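Non-sulfated chondroitin lyase E66 (Autographa californica nucleopolyhedrovirus, PDB 3VSN) cleaves non-sulfated chondroitin as a lyase of the viral envelope and is essential for oral infectivity, perhaps by digesting the host's peritrophic matrix. Local coordinates at residues 64-69 and 86-91; 233-238 and 243-248; 250-255 and 280-285. All coordinates share one frame; numbering follows the deposited sequence.

Interaction 1: 64-69 and 86-91; sequences TVFDNL and IGYCVR
Two first torsions bring the rings of Phe66 and Tyr88 together. In Phe66 a chi1 of -58° sets CG anti to the carbonyl carbon and sends the ring from the short strand 65-66 toward helix 75-93. Tyr88 answers from the helix with chi1 at -91°, well away from a staggered value, a rotation that turns its ring to the rim of Phe66. The nearest CA atoms of the two segments, those of Phe66 and Tyr88, are 11.6 Å apart, a gap that the two side chains span.

The meeting is rim to rim. Phe66 CE1 lies 3.6 Å from Tyr88 CE1, and Phe66 CZ is 3.9 Å from Tyr88 CD1, so the CE1-CZ side of Phe66 meets the CD1-CE1 side of Tyr88. The centroids of the Phe66 and Tyr88 rings are 5.8 Å apart and the planes only 13° apart, yet neither ring lies over the face of the other, which rules out an offset stack. Val65 CG1 covers one face of the Phe66 ring, and Trp60 meets both rings.

On the loop side, Thr64 OG1 donates to Phe66 O over 2.7 Å, from above the carbonyl plane. The hydroxyl of Tyr88 is hydrogen-bonded to the carbonyl of Arg58. The contact packs strand 65-66 on helix 75-93 within the N-terminal alpha-helical domain of polysaccharide lyase family 8 type, away from the catalytic residues. With both touching residues buried and just 71 Å² covered in all, the chemistry across this junction is dispersion between aromatic rims, while the polar end of Tyr88 is satisfied by the loop beside it.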
loop_
_atom_site.group_PDB
_atom_site.type_symbol
_atom_site.label_atom_id
_atom_site.label_comp_id
_atom_site.label_asym_id
_atom_site.label_seq_id
_atom_site.Cartn_x
_atom_site.Cartn_y
_atom_site.Cartn_z
ATOM N N THR A 64 9.992 5.044 37.362
ATOM C CA THR A 64 9.104 4.977 36.200
ATOM C C THR A 64 9.753 4.287 34.992
ATOM O O THR A 64 9.260 4.403 33.866
ATOM C CB THR A 64 8.616 6.386 35.793
ATOM O OG1 THR A 64 9.743 7.225 35.514
ATOM C CG2 THR A 64 7.774 7.014 36.901
ATOM N N VAL A 65 10.842 3.560 35.246
ATOM C CA VAL A 65 11.681 2.916 34.210
ATOM C C VAL A 65 12.458 3.948 33.380
ATOM O O VAL A 65 13.681 3.852 33.260
ATOM C CB VAL A 65 10.908 1.926 33.299
ATOM C CG1 VAL A 65 11.877 1.139 32.427
ATOM C CG2 VAL A 65 10.067 0.965 34.128
ATOM N N PHE A 66 11.747 4.925 32.817
ATOM C CA PHE A 66 12.372 6.010 32.062
ATOM C C PHE A 66 11.897 7.387 32.532
ATOM O O PHE A 66 10.784 7.524 33.046
ATOM C CB PHE A 66 12.087 5.865 30.563
ATOM C CG PHE A 66 12.555 4.564 29.968
ATOM C CD1 PHE A 66 13.905 4.335 29.721
ATOM C CD2 PHE A 66 11.636 3.578 29.623
ATOM C CE1 PHE A 66 14.332 3.140 29.160
ATOM C CE2 PHE A 66 12.058 2.379 29.065
ATOM C CZ PHE A 66 13.407 2.159 28.836
ATOM N N ASP A 67 12.741 8.400 32.336
ATOM C CA ASP A 67 12.423 9.786 32.703
ATOM C C ASP A 67 11.275 10.369 31.883
ATOM O O ASP A 67 11.065 9.980 30.730
ATOM C CB ASP A 67 13.658 10.686 32.550
ATOM C CG ASP A 67 14.624 10.569 33.719
ATOM O OD1 ASP A 67 14.238 10.013 34.769
ATOM O OD2 ASP A 67 15.775 11.041 33.588
ATOM N N ASN A 68 10.547 11.305 32.496
ATOM C CA ASN A 68 9.458 12.052 31.846
ATOM C C ASN A 68 8.295 11.195 31.332
ATOM O O ASN A 68 7.690 11.497 30.300
ATOM C CB ASN A 68 10.007 12.977 30.748
ATOM C CG ASN A 68 10.927 14.049 31.299
ATOM O OD1 ASN A 68 10.546 14.814 32.186
ATOM N ND2 ASN A 68 12.148 14.108 30.777
ATOM N N LEU A 69 7.995 10.127 32.067
ATOM C CA LEU A 69 6.841 9.281 31.783
ATOM C C LEU A 69 6.105 8.952 33.076
ATOM O O LEU A 69 6.715 8.883 34.144
ATOM C CB LEU A 69 7.266 7.988 31.073
ATOM C CG LEU A 69 7.776 8.058 29.628
ATOM C CD1 LEU A 69 8.348 6.709 29.213
ATOM C CD2 LEU A 69 6.677 8.491 28.661
ATOM N N ILE A 86 11.867 -2.555 24.520
ATOM C CA ILE A 86 12.089 -3.396 23.340
ATOM C C ILE A 86 13.136 -2.757 22.422
ATOM O O ILE A 86 14.042 -3.440 21.943
ATOM C CB ILE A 86 10.773 -3.700 22.584
ATOM C CG1 ILE A 86 9.855 -4.575 23.451
ATOM C CG2 ILE A 86 11.059 -4.385 21.246
ATOM C CD1 ILE A 86 8.409 -4.611 22.994
ATOM N N GLY A 87 13.025 -1.447 22.206
ATOM C CA GLY A 87 14.017 -0.708 21.415
ATOM C C GLY A 87 15.433 -0.847 21.959
ATOM O O GLY A 87 16.396 -0.973 21.192
ATOM N N TYR A 88 15.558 -0.822 23.286
ATOM C CA TYR A 88 16.851 -1.009 23.944
ATOM C C TYR A 88 17.378 -2.445 23.826
ATOM O O TYR A 88 18.588 -2.652 23.751
ATOM C CB TYR A 88 16.791 -0.577 25.414
ATOM C CG TYR A 88 17.169 0.874 25.658
ATOM C CD1 TYR A 88 16.228 1.793 26.122
ATOM C CD2 TYR A 88 18.472 1.325 25.426
ATOM C CE1 TYR A 88 16.572 3.117 26.352
ATOM C CE2 TYR A 88 18.825 2.648 25.650
ATOM C CZ TYR A 88 17.872 3.536 26.110
ATOM O OH TYR A 88 18.217 4.848 26.340
ATOM N N CYS A 89 16.473 -3.426 23.806
ATOM C CA CYS A 89 16.853 -4.817 23.543
ATOM C C CYS A 89 17.519 -4.955 22.183
ATOM O O CYS A 89 18.541 -5.629 22.051
ATOM C CB CYS A 89 15.641 -5.748 23.606
ATOM S SG CYS A 89 15.009 -6.026 25.270
ATOM N N VAL A 90 16.936 -4.306 21.177
ATOM C CA VAL A 90 17.470 -4.337 19.814
ATOM C C VAL A 90 18.859 -3.687 19.766
ATOM O O VAL A 90 19.774 -4.213 19.123
ATOM C CB VAL A 90 16.490 -3.685 18.804
ATOM C CG1 VAL A 90 17.070 -3.676 17.392
ATOM C CG2 VAL A 90 15.150 -4.413 18.815
ATOM N N ARG A 91 19.014 -2.564 20.467
ATOM C CA ARG A 91 20.310 -1.884 20.599
ATOM C C ARG A 91 21.350 -2.772 21.280
ATOM O O ARG A 91 22.494 -2.864 20.826
ATOM C CB ARG A 91 20.171 -0.574 21.379
ATOM C CG ARG A 91 19.405 0.527 20.660
ATOM C CD ARG A 91 19.653 1.880 21.312
ATOM N NE ARG A 91 21.055 2.278 21.195
ATOM C CZ ARG A 91 21.587 3.368 21.740
ATOM N NH1 ARG A 91 20.843 4.200 22.461
ATOM N NH2 ARG A 91 22.877 3.625 21.567
#

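Interaction 2: 233-238 and 243-248; sequences QGNGLH and YIDHID
Backbone hydrogen bonds join Gly236 and Ile244 in both directions: Gly236 N to Ile244 O at 2.8 Å and Ile244 N to Gly236 O at 2.9 Å, each with an N-H...O angle of 171°. This is an antiparallel hydrogen-bonded pair, followed by Leu237 and Tyr243 as a non-hydrogen-bonded one.

Beyond the strands the bonding passes to a side chain and a water. Asn235 OD1 accepts a hydrogen bond from Ile247 N at 2.7 Å, with the donor tilted 22° from the amide's carbonyl plane. The carboxylate of Asp245 turns to its own segment, where the N of the active-site residue His246 meets OD1 from above the carboxylate plane. One water bridges the segments, accepting from Gly234 N and donating to Ile247 O.

Among packing contacts, Ile244 CG1 sits over the face of the His238 ring, 3.4 Å from its centroid, a CH-pi contact. In Tyr243, chi1 at -163° puts CG anti to the backbone N and lays the ring over the Gly236 peptide: Gly236 O is above one ring face, offset toward the rim, and Gly236 C is 3.4 Å from Tyr243 CE2. Gly236 has backbone angles that call for glycine.

These bonds define a beta hairpin inside a mixed four-stranded sheet. Its trailing loop carries His246, an experimentally established proton acceptor hydrogen-bonded to Glu350, which places the hairpin at the wall of the lyase active site.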
loop_
_atom_site.group_PDB
_atom_site.type_symbol
_atom_site.label_atom_id
_atom_site.label_comp_id
_atom_site.label_asym_id
_atom_site.label_seq_id
_atom_site.Cartn_x
_atom_site.Cartn_y
_atom_site.Cartn_z
ATOM N N GLN A 233 -14.493 -13.074 -2.386
ATOM C CA GLN A 233 -15.152 -11.854 -1.923
ATOM C C GLN A 233 -14.982 -11.700 -0.413
ATOM O O GLN A 233 -14.562 -12.638 0.271
ATOM C CB GLN A 233 -16.638 -11.840 -2.329
ATOM C CG GLN A 233 -17.582 -12.638 -1.434
ATOM C CD GLN A 233 -17.209 -14.105 -1.318
ATOM O OE1 GLN A 233 -16.868 -14.755 -2.309
ATOM N NE2 GLN A 233 -17.272 -14.634 -0.100
ATOM N N GLY A 234 -15.304 -10.512 0.094
ATOM C CA GLY A 234 -15.227 -10.225 1.524
ATOM C C GLY A 234 -13.805 -10.020 2.011
ATOM O O GLY A 234 -12.878 -9.860 1.211
ATOM N N ASN A 235 -13.637 -10.037 3.330
ATOM C CA ASN A 235 -12.336 -9.819 3.953
ATOM C C ASN A 235 -11.323 -10.901 3.612
ATOM O O ASN A 235 -11.644 -12.088 3.604
ATOM C CB ASN A 235 -12.481 -9.705 5.474
ATOM C CG ASN A 235 -13.261 -8.476 5.897
ATOM O OD1 ASN A 235 -13.326 -7.480 5.174
ATOM N ND2 ASN A 235 -13.857 -8.538 7.082
ATOM N N GLY A 236 -10.096 -10.484 3.323
ATOM C CA GLY A 236 -9.015 -11.425 3.111
ATOM C C GLY A 236 -8.205 -11.148 1.866
ATOM O O GLY A 236 -8.369 -10.115 1.208
ATOM N N LEU A 237 -7.309 -12.078 1.560
ATOM C CA LEU A 237 -6.472 -11.981 0.376
ATOM C C LEU A 237 -7.277 -12.417 -0.837
ATOM O O LEU A 237 -7.596 -13.596 -0.985
ATOM C CB LEU A 237 -5.237 -12.867 0.543
ATOM C CG LEU A 237 -4.134 -12.761 -0.504
ATOM C CD1 LEU A 237 -3.452 -11.400 -0.427
ATOM C CD2 LEU A 237 -3.133 -13.882 -0.294
ATOM N N HIS A 238 -7.614 -11.466 -1.703
ATOM C CA HIS A 238 -8.355 -11.795 -2.918
ATOM C C HIS A 238 -7.502 -12.573 -3.884
ATOM O O HIS A 238 -6.275 -12.588 -3.755
ATOM C CB HIS A 238 -8.975 -10.543 -3.538
ATOM C CG HIS A 238 -10.328 -10.190 -2.959
ATOM N ND1 HIS A 238 -10.606 -10.296 -1.643
ATOM C CD2 HIS A 238 -11.488 -9.713 -3.567
ATOM C CE1 HIS A 238 -11.881 -9.920 -1.424
ATOM N NE2 HIS A 238 -12.418 -9.557 -2.600
ATOM N N TYR A 243 -5.108 -7.201 -0.723
ATOM C CA TYR A 243 -5.787 -7.412 0.549
ATOM C C TYR A 243 -7.023 -6.534 0.715
ATOM O O TYR A 243 -6.950 -5.309 0.610
ATOM C CB TYR A 243 -4.860 -7.276 1.770
ATOM C CG TYR A 243 -5.518 -7.913 2.965
ATOM C CD1 TYR A 243 -6.303 -7.162 3.845
ATOM C CD2 TYR A 243 -5.433 -9.291 3.167
ATOM C CE1 TYR A 243 -6.950 -7.765 4.913
ATOM C CE2 TYR A 243 -6.072 -9.898 4.233
ATOM C CZ TYR A 243 -6.829 -9.136 5.099
ATOM O OH TYR A 243 -7.470 -9.749 6.152
ATOM N N ILE A 244 -8.150 -7.185 0.986
ATOM C CA ILE A 244 -9.428 -6.507 1.163
ATOM C C ILE A 244 -9.863 -6.591 2.626
ATOM O O ILE A 244 -9.864 -7.672 3.220
ATOM C CB ILE A 244 -10.512 -7.099 0.221
ATOM C CG1 ILE A 244 -10.077 -6.987 -1.255
ATOM C CG2 ILE A 244 -11.879 -6.459 0.457
ATOM C CD1 ILE A 244 -9.797 -5.580 -1.757
ATOM N N ASP A 245 -10.208 -5.441 3.202
ATOM C CA ASP A 245 -10.701 -5.362 4.575
ATOM C C ASP A 245 -11.999 -4.551 4.591
ATOM O O ASP A 245 -12.337 -3.905 3.595
ATOM C CB ASP A 245 -9.645 -4.711 5.471
ATOM C CG ASP A 245 -9.719 -5.180 6.921
ATOM O OD1 ASP A 245 -10.682 -5.876 7.305
ATOM O OD2 ASP A 245 -8.795 -4.842 7.684
ATOM N N HIS A 246 -12.725 -4.592 5.711
ATOM C CA HIS A 246 -14.006 -3.884 5.845
ATOM C C HIS A 246 -14.966 -4.254 4.742
ATOM O O HIS A 246 -15.659 -3.400 4.180
ATOM C CB HIS A 246 -13.781 -2.373 5.920
ATOM C CG HIS A 246 -13.176 -1.909 7.224
ATOM N ND1 HIS A 246 -13.207 -0.623 7.617
ATOM C CD2 HIS A 246 -12.535 -2.616 8.244
ATOM C CE1 HIS A 246 -12.602 -0.504 8.815
ATOM N NE2 HIS A 246 -12.192 -1.725 9.196
ATOM N N ILE A 247 -14.995 -5.553 4.439
ATOM C CA ILE A 247 -15.840 -6.179 3.412
ATOM C C ILE A 247 -15.393 -5.897 1.972
ATOM O O ILE A 247 -15.227 -6.835 1.195
ATOM C CB ILE A 247 -17.360 -5.912 3.595
ATOM C CG1 ILE A 247 -17.793 -6.179 5.045
ATOM C CG2 ILE A 247 -18.171 -6.789 2.646
ATOM C CD1 ILE A 247 -19.098 -5.514 5.438
ATOM N N ASP A 248 -15.182 -4.627 1.624
ATOM C CA ASP A 248 -14.938 -4.260 0.222
ATOM C C ASP A 248 -13.917 -3.135 -0.007
ATOM O O ASP A 248 -13.920 -2.503 -1.065
ATOM C CB ASP A 248 -16.271 -3.918 -0.465
ATOM C CG ASP A 248 -16.965 -2.706 0.154
ATOM O OD1 ASP A 248 -16.440 -2.114 1.119
ATOM O OD2 ASP A 248 -18.047 -2.331 -0.339
HETATM O O HOH W 1 -15.479 -8.074 -1.223
#

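Interaction 3: 250-255 and 280-285; sequences RAYGYL and TRAIEN
Tyr252, with the most surface buried, reaches helix 276-284 with its hydroxyl. Tyr252 OH donates to Ala282 O over 2.7 Å; the C=O...donor angle is 120° and the hydroxyl is tilted 34° from the carbonyl plane, so it approaches bent and out of that plane. The carbonyl oxygen lies at the edge of the ring, near the ring plane, and Ala282 O is also 3.3 Å from Tyr252 CE2.

Ala282 comes second. Besides offering its carbonyl, it sets CB 4.2 Å from Tyr252 CE2, close enough for apolar packing beside the polar bond. Ile283 adds the third patch: its CB starts off to one side of the contact, but chi1 of -58° places CG1 beside the backbone N, from where Ile283 CD1 comes to 4.2 Å from Tyr252 CE2, again at the ring's edge. The phenol is thus met along its rim by one helix turn.

All three residues are buried. This loop-to-helix contact joins the residues leading into helix 253-258 to helix 276-284 in the alpha/alpha toroid of this lyase, near the catalytic site: the neighbouring Tyr254 is the proton donor, while the Tyr252 side chain is about 12 Å from those of Glu350 and Arg300.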
loop_
_atom_site.group_PDB
_atom_site.type_symbol
_atom_site.label_atom_id
_atom_site.label_comp_id
_atom_site.label_asym_id
_atom_site.label_seq_id
_atom_site.Cartn_x
_atom_site.Cartn_y
_atom_site.Cartn_z
ATOM N N ARG A 250 -9.949 -1.883 -0.389
ATOM C CA ARG A 250 -8.517 -2.171 -0.550
ATOM C C ARG A 250 -7.781 -1.522 0.626
ATOM O O ARG A 250 -7.750 -0.296 0.733
ATOM C CB ARG A 250 -7.979 -1.626 -1.882
ATOM C CG ARG A 250 -8.640 -2.197 -3.133
ATOM C CD ARG A 250 -8.129 -1.504 -4.397
ATOM N NE ARG A 250 -8.988 -1.787 -5.547
ATOM C CZ ARG A 250 -10.109 -1.125 -5.837
ATOM N NH1 ARG A 250 -10.513 -0.118 -5.074
ATOM N NH2 ARG A 250 -10.827 -1.468 -6.902
ATOM N N ALA A 251 -7.207 -2.340 1.509
ATOM C CA ALA A 251 -6.662 -1.842 2.779
ATOM C C ALA A 251 -5.574 -2.750 3.348
ATOM O O ALA A 251 -5.862 -3.848 3.833
ATOM C CB ALA A 251 -7.779 -1.671 3.796
ATOM N N TYR A 252 -4.334 -2.278 3.309
ATOM C CA TYR A 252 -3.193 -3.091 3.709
ATOM C C TYR A 252 -2.833 -3.003 5.193
ATOM O O TYR A 252 -1.940 -3.718 5.655
ATOM C CB TYR A 252 -1.985 -2.770 2.827
ATOM C CG TYR A 252 -1.964 -3.598 1.562
ATOM C CD1 TYR A 252 -2.898 -3.384 0.541
ATOM C CD2 TYR A 252 -1.023 -4.612 1.393
ATOM C CE1 TYR A 252 -2.884 -4.153 -0.616
ATOM C CE2 TYR A 252 -1.003 -5.383 0.244
ATOM C CZ TYR A 252 -1.929 -5.150 -0.757
ATOM O OH TYR A 252 -1.895 -5.916 -1.899
ATOM N N GLY A 253 -3.545 -2.149 5.930
ATOM C CA GLY A 253 -3.294 -1.941 7.359
ATOM C C GLY A 253 -3.232 -3.216 8.188
ATOM O O GLY A 253 -2.349 -3.365 9.034
ATOM N N TYR A 254 -4.165 -4.133 7.941
ATOM C CA TYR A 254 -4.208 -5.423 8.640
ATOM C C TYR A 254 -2.930 -6.236 8.433
ATOM O O TYR A 254 -2.389 -6.811 9.384
ATOM C CB TYR A 254 -5.428 -6.233 8.188
ATOM C CG TYR A 254 -5.663 -7.529 8.944
ATOM C CD1 TYR A 254 -6.150 -7.522 10.252
ATOM C CD2 TYR A 254 -5.424 -8.761 8.340
ATOM C CE1 TYR A 254 -6.376 -8.707 10.940
ATOM C CE2 TYR A 254 -5.655 -9.953 9.019
ATOM C CZ TYR A 254 -6.131 -9.920 10.315
ATOM O OH TYR A 254 -6.357 -11.104 10.993
ATOM N N LEU A 255 -2.457 -6.285 7.191
ATOM C CA LEU A 255 -1.219 -6.989 6.866
ATOM C C LEU A 255 0.008 -6.273 7.413
ATOM O O LEU A 255 0.894 -6.915 7.975
ATOM C CB LEU A 255 -1.071 -7.193 5.353
ATOM C CG LEU A 255 -1.978 -8.201 4.645
ATOM C CD1 LEU A 255 -1.538 -8.352 3.196
ATOM C CD2 LEU A 255 -1.974 -9.553 5.343
ATOM N N THR A 280 3.464 -12.481 -0.356
ATOM C CA THR A 280 4.597 -11.850 -1.039
ATOM C C THR A 280 4.125 -11.114 -2.293
ATOM O O THR A 280 4.499 -9.966 -2.516
ATOM C CB THR A 280 5.700 -12.873 -1.383
ATOM O OG1 THR A 280 6.169 -13.475 -0.172
ATOM C CG2 THR A 280 6.882 -12.201 -2.084
ATOM N N ARG A 281 3.293 -11.780 -3.089
ATOM C CA ARG A 281 2.684 -11.164 -4.267
ATOM C C ARG A 281 1.816 -9.950 -3.911
ATOM O O ARG A 281 1.826 -8.952 -4.628
ATOM C CB ARG A 281 1.877 -12.196 -5.064
ATOM C CG ARG A 281 2.731 -13.224 -5.812
ATOM C CD ARG A 281 3.411 -12.647 -7.053
ATOM N NE ARG A 281 2.426 -12.032 -7.939
ATOM C CZ ARG A 281 2.308 -10.725 -8.161
ATOM N NH1 ARG A 281 1.351 -10.286 -8.970
ATOM N NH2 ARG A 281 3.138 -9.856 -7.588
ATOM N N ALA A 282 1.080 -10.040 -2.804
ATOM C CA ALA A 282 0.269 -8.918 -2.317
ATOM C C ALA A 282 1.114 -7.684 -2.007
ATOM O O ALA A 282 0.704 -6.555 -2.287
ATOM C CB ALA A 282 -0.532 -9.328 -1.091
ATOM N N ILE A 283 2.293 -7.906 -1.429
ATOM C CA ILE A 283 3.205 -6.813 -1.101
ATOM C C ILE A 283 3.876 -6.273 -2.370
ATOM O O ILE A 283 3.977 -5.056 -2.548
ATOM C CB ILE A 283 4.240 -7.225 -0.021
ATOM C CG1 ILE A 283 3.536 -7.690 1.275
ATOM C CG2 ILE A 283 5.232 -6.098 0.259
ATOM C CD1 ILE A 283 2.606 -6.682 1.928
ATOM N N GLU A 284 4.313 -7.175 -3.254
ATOM C CA GLU A 284 4.861 -6.773 -4.557
ATOM C C GLU A 284 3.867 -5.909 -5.327
ATOM O O GLU A 284 4.249 -4.939 -5.987
ATOM C CB GLU A 284 5.214 -7.994 -5.407
ATOM C CG GLU A 284 6.393 -8.799 -4.896
ATOM C CD GLU A 284 6.710 -10.004 -5.764
ATOM O OE1 GLU A 284 5.900 -10.350 -6.656
ATOM O OE2 GLU A 284 7.781 -10.604 -5.549
ATOM N N ASN A 285 2.589 -6.267 -5.229
ATOM C CA ASN A 285 1.534 -5.588 -5.980
ATOM C C ASN A 285 1.308 -4.119 -5.615
ATOM O O ASN A 285 0.723 -3.379 -6.407
ATOM C CB ASN A 285 0.213 -6.364 -5.893
ATOM C CG ASN A 285 0.152 -7.530 -6.862
ATOM O OD1 ASN A 285 0.994 -7.656 -7.752
ATOM N ND2 ASN A 285 -0.849 -8.393 -6.695
#

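How the interactions relate
Interaction 1 stands apart: its centre is 37 Å from that of interaction 2, and though buried it is peripheral, 31 Å from the chain centre against 6 Å for interaction 3. Interactions 2 and 3 have centres 11 Å apart and touch: Tyr243 O lies 3.1 Å from Ala251 N, a probable hydrogen bond from the residue after strand 249-250 to strand 243-245, and Leu237 CD1 packs 3.6 Å from Ala282 CB. Interaction 3 is fully buried, whereas interaction 2 is only partly so. The chemistry follows: aromatic rims alone in the first, backbone pairing plus an amide and a water in the second, and one phenol-carbonyl bond with apolar packing in the third.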